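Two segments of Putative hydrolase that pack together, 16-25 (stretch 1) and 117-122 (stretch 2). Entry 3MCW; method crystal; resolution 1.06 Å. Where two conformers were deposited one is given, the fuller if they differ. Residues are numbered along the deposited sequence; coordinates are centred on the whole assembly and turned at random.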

ATOM      1  N   LEU A  16       5.856 -16.345   3.192  1.00  5.29           N
ATOM      2  CA  LEU A  16       5.877 -15.628   1.939  1.00  5.60           C
ATOM      3  C   LEU A  16       7.105 -14.730   1.905  1.00  5.41           C
ATOM      4  O   LEU A  16       7.158 -13.734   2.643  1.00  6.38           O
ATOM      5  CB  LEU A  16       4.591 -14.785   1.809  1.00  6.14           C
ATOM      6  CG  LEU A  16       4.336 -14.160   0.446  1.00  6.45           C
ATOM      7  CD1 LEU A  16       3.986 -15.222  -0.576  1.00  7.04           C
ATOM      8  CD2 LEU A  16       3.194 -13.135   0.558  1.00  8.52           C
ATOM      9  N   LEU A  17       8.114 -15.122   1.136  1.00  5.47           N
ATOM     10  CA  LEU A  17       9.403 -14.401   1.044  1.00  5.84           C
ATOM     11  C   LEU A  17       9.419 -13.554  -0.211  1.00  6.16           C
ATOM     12  O   LEU A  17       9.333 -14.094  -1.304  1.00  7.74           O
ATOM     13  CB  LEU A  17      10.567 -15.389   1.045  1.00  6.70           C
ATOM     14  CG  LEU A  17      10.779 -16.168   2.329  1.00  7.59           C
ATOM     15  CD1 LEU A  17      11.961 -17.153   2.171  1.00 10.36           C
ATOM     16  CD2 LEU A  17      10.974 -15.252   3.511  1.00 10.31           C
ATOM     17  N   ILE A  18       9.567 -12.245  -0.049  1.00  5.45           N
ATOM     18  CA  ILE A  18       9.383 -11.300  -1.145  0.70  5.99           C
ATOM     19  C   ILE A  18      10.688 -10.736  -1.690  1.00  5.47           C
ATOM     20  O   ILE A  18      11.401  -9.992  -1.010  1.00  6.16           O
ATOM     21  CB  ILE A  18       8.398 -10.207  -0.717  0.70  6.54           C
ATOM     22  CG1 ILE A  18       7.027 -10.832  -0.408  0.70  6.70           C
ATOM     23  CG2 ILE A  18       8.373  -9.060  -1.776  0.70  7.32           C
ATOM     24  CD1 ILE A  18       6.063  -9.823   0.208  0.70  7.58           C
ATOM     25  N   ASP A  19      10.966 -11.093  -2.929  1.00  6.05           N
ATOM     26  CA  ASP A  19      11.918 -10.401  -3.772  1.00  6.54           C
ATOM     27  C   ASP A  19      13.360 -10.358  -3.238  1.00  6.41           C
ATOM     28  O   ASP A  19      14.094  -9.410  -3.485  1.00  7.20           O
ATOM     29  CB  ASP A  19      11.452  -8.969  -4.101  1.00  7.11           C
ATOM     30  CG  ASP A  19      10.168  -8.899  -4.876  1.00  7.23           C
ATOM     31  OD1 ASP A  19       9.615  -9.920  -5.292  1.00  8.34           O
ATOM     32  OD2 ASP A  19       9.663  -7.743  -5.044  1.00  8.57           O
HETATM   33  N   MSE A  20      13.767 -11.422  -2.568  1.00  7.09           N
HETATM   34  CA  MSE A  20      15.101 -11.508  -1.959  0.70  7.38           C
HETATM   35  C   MSE A  20      16.108 -11.962  -3.010  1.00  7.13           C
HETATM   36  O   MSE A  20      16.624 -13.068  -2.964  1.00  8.33           O
HETATM   37  CB  MSE A  20      15.073 -12.407  -0.736  0.70  8.14           C
HETATM   38  CG  MSE A  20      14.346 -11.750   0.412  0.70  8.65           C
HETATM   39 SE   MSE A  20      15.314 -10.247   1.187  0.53  7.89          SE
HETATM   40  CE  MSE A  20      16.400 -11.550   2.277  0.70 11.66           C
ATOM     41  N   GLN A  21      16.362 -11.061  -3.940  1.00  6.99           N
ATOM     42  CA  GLN A  21      17.171 -11.252  -5.127  1.00  6.92           C
ATOM     43  C   GLN A  21      18.423 -10.388  -5.032  1.00  7.08           C
ATOM     44  O   GLN A  21      18.477  -9.383  -4.320  1.00  8.23           O
ATOM     45  CB  GLN A  21      16.364 -10.956  -6.384  1.00  7.07           C
ATOM     46  CG  GLN A  21      15.266 -11.973  -6.645  1.00  7.65           C
ATOM     47  CD  GLN A  21      14.150 -11.409  -7.490  1.00  7.05           C
ATOM     48  OE1 GLN A  21      13.158 -10.911  -6.948  1.00  8.27           O
ATOM     49  NE2 GLN A  21      14.310 -11.459  -8.823  1.00  7.69           N
ATOM     50  N   GLN A  22      19.457 -10.810  -5.751  1.00  7.51           N
ATOM     51  CA  GLN A  22      20.758 -10.162  -5.650  1.00  8.32           C
ATOM     52  C   GLN A  22      20.733  -8.709  -6.129  1.00  8.34           C
ATOM     53  O   GLN A  22      21.576  -7.918  -5.716  1.00  9.08           O
ATOM     54  CB  GLN A  22      21.819 -10.978  -6.365  1.00  9.55           C
ATOM     55  CG  GLN A  22      22.020 -12.349  -5.687  1.00 10.24           C
ATOM     56  CD  GLN A  22      22.933 -13.281  -6.428  1.00 13.74           C
ATOM     57  OE1 GLN A  22      23.870 -12.848  -7.037  1.00 17.45           O
ATOM     58  NE2 GLN A  22      22.628 -14.573  -6.398  1.00 16.58           N
ATOM     59  N   ALA A  23      19.732  -8.343  -6.920  1.00  8.59           N
ATOM     60  CA  ALA A  23      19.503  -6.971  -7.372  1.00  9.60           C
ATOM     61  C   ALA A  23      19.598  -5.966  -6.263  1.00  8.68           C
ATOM     62  O   ALA A  23      20.119  -4.860  -6.472  1.00 10.16           O
ATOM     63  CB  ALA A  23      18.112  -6.851  -8.016  1.00 12.44           C
ATOM     64  N   VAL A  24      19.058  -6.305  -5.093  1.00  9.22           N
ATOM     65  CA  VAL A  24      18.944  -5.329  -4.037  1.00 10.25           C
ATOM     66  C   VAL A  24      20.255  -5.009  -3.371  1.00 10.09           C
ATOM     67  O   VAL A  24      20.294  -4.079  -2.574  1.00 13.55           O
ATOM     68  CB  VAL A  24      17.883  -5.691  -3.016  1.00 12.17           C
ATOM     69  CG1 VAL A  24      16.500  -5.929  -3.675  1.00 16.68           C
ATOM     70  CG2 VAL A  24      18.272  -6.873  -2.224  1.00 11.80           C
ATOM     71  N   ASP A  25      21.301  -5.768  -3.701  1.00  9.18           N
ATOM     72  CA  ASP A  25      22.657  -5.464  -3.249  1.00  9.85           C
ATOM     73  C   ASP A  25      23.319  -4.380  -4.061  1.00  9.57           C
ATOM     74  O   ASP A  25      24.377  -3.878  -3.679  1.00 10.87           O
ATOM     75  CB  ASP A  25      23.525  -6.730  -3.267  1.00 10.78           C
ATOM     76  CG  ASP A  25      22.994  -7.818  -2.383  1.00 13.34           C
ATOM     77  OD1 ASP A  25      22.343  -7.506  -1.373  1.00 13.98           O
ATOM     78  OD2 ASP A  25      23.226  -9.001  -2.701  1.00 20.26           O
TER
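Stretch 2, residues 117-122: VVAGVS

Most of stretch 2, from Val 117 on, runs as an extended strand beside strand 16-18 of stretch 1. The two are parallel, with an angle of 14° between their directions and a closest axis approach of 4.6 Å. Leu 16 pairs with Val 118, Leu 17 with Ala 119 and Ile 18 with Gly 120, at CA-CA distances of 4.9, 5.2 and 4.4 Å.

Four backbone hydrogen bonds fix this register. Leu 16 N donates to Val 117 O at 2.8 Å, and Ala 119 N to Leu 16 O at 3.1 Å. Ile 18 N donates to Ala 119 O at 2.9 Å, and Val 121 N to Ile 18 O at 3.0 Å.

Leu 16, Ile 18 and Val 118 put their side chains on one face of the sheet. There Val 118 packs against both Leu 16 and Ile 18: its CG1 lies 3.6 Å from Ile 18 CD1, and its CG2 4.2 Å from Leu 16 CD2. On the other face the small Ala 119 meets Leu 17, with CB 4.1 Å from Leu 17 CD2.

The closest CA pairing falls at Gly 120. Its CA lies 3.3 Å from Ile 18 O, and an ideal CB would come within 2.2 Å of that same oxygen. Its phi/psi of 145/-152 also calls for glycine. Toward the face of Leu 17 and Ala 119, the selenomethionine Met 20 packs against the backbone, with SE 3.9 Å from Gly 120 CA.

Val 121 is the main bump, with the largest area covered by stretch 1. It fits the hollow formed as stretch 1 leaves the strand and turns into its 3-10 segment. Its CG1 is 3.1 Å from Asp 19 O, 3.7 Å from Met 20 SE and 3.8 Å from Val 24 CG1. A water donates to both Asp 19 OD2 and Val 121 O, each at 2.7 Å. A cis peptide bond then leads to Ser 122, whose CA-to-CB bond points away from stretch 1.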

ATOM      1  N   VAL A 117       2.963 -15.350   6.901  1.00  6.35           N
ATOM      2  CA  VAL A 117       4.122 -14.780   7.580  1.00  6.04           C
ATOM      3  C   VAL A 117       4.989 -14.216   6.481  1.00  5.69           C
ATOM      4  O   VAL A 117       5.439 -14.947   5.599  1.00  6.57           O
ATOM      5  CB  VAL A 117       4.879 -15.863   8.398  1.00  6.42           C
ATOM      6  CG1 VAL A 117       6.152 -15.280   8.988  1.00  8.15           C
ATOM      7  CG2 VAL A 117       3.926 -16.403   9.479  1.00  8.14           C
ATOM      8  N   VAL A 118       5.207 -12.907   6.499  1.00  5.99           N
ATOM      9  CA  VAL A 118       5.819 -12.201   5.387  1.00  5.84           C
ATOM     10  C   VAL A 118       7.163 -11.624   5.780  1.00  5.51           C
ATOM     11  O   VAL A 118       7.322 -11.036   6.862  1.00  6.26           O
ATOM     12  CB  VAL A 118       4.900 -11.048   4.873  1.00  5.86           C
ATOM     13  CG1 VAL A 118       5.521 -10.284   3.778  1.00  7.24           C
ATOM     14  CG2 VAL A 118       3.523 -11.633   4.441  1.00  7.59           C
ATOM     15  N   ALA A 119       8.121 -11.737   4.863  1.00  5.42           N
ATOM     16  CA  ALA A 119       9.432 -11.072   5.023  1.00  5.35           C
ATOM     17  C   ALA A 119       9.966 -10.799   3.648  1.00  5.14           C
ATOM     18  O   ALA A 119       9.546 -11.402   2.682  1.00  7.56           O
ATOM     19  CB  ALA A 119      10.398 -11.939   5.828  1.00  7.39           C
ATOM     20  N   GLY A 120      10.904  -9.873   3.540  1.00  6.64           N
ATOM     21  CA  GLY A 120      11.596  -9.617   2.296  1.00  6.14           C
ATOM     22  C   GLY A 120      11.928  -8.150   2.105  1.00  5.65           C
ATOM     23  O   GLY A 120      12.127  -7.408   3.078  1.00  6.35           O
ATOM     24  N   VAL A 121      12.011  -7.744   0.850  1.00  5.36           N
ATOM     25  CA  VAL A 121      12.556  -6.436   0.530  0.70  5.38           C
ATOM     26  C   VAL A 121      11.744  -5.817  -0.610  1.00  5.87           C
ATOM     27  O   VAL A 121      11.310  -6.536  -1.542  1.00  6.97           O
ATOM     28  CB  VAL A 121      14.058  -6.564   0.167  0.70  6.14           C
ATOM     29  CG1 VAL A 121      14.242  -7.510  -1.047  0.70  7.27           C
ATOM     30  CG2 VAL A 121      14.717  -5.206  -0.068  0.70  7.20           C
ATOM     31  N   SER A 122      11.505  -4.500  -0.611  1.00  5.74           N
ATOM     32  CA  SER A 122      11.804  -3.572   0.477  1.00  5.96           C
ATOM     33  C   SER A 122      10.590  -3.379   1.365  1.00  6.07           C
ATOM     34  O   SER A 122       9.428  -3.452   0.923  1.00  6.16           O
ATOM     35  CB  SER A 122      12.258  -2.235  -0.034  1.00  7.08           C
ATOM     36  OG  SER A 122      11.177  -1.446  -0.403  1.00  8.70           O
TER
HETATM   37  O   HOH W   1      11.448  -5.930  -4.180  0.50  8.65           O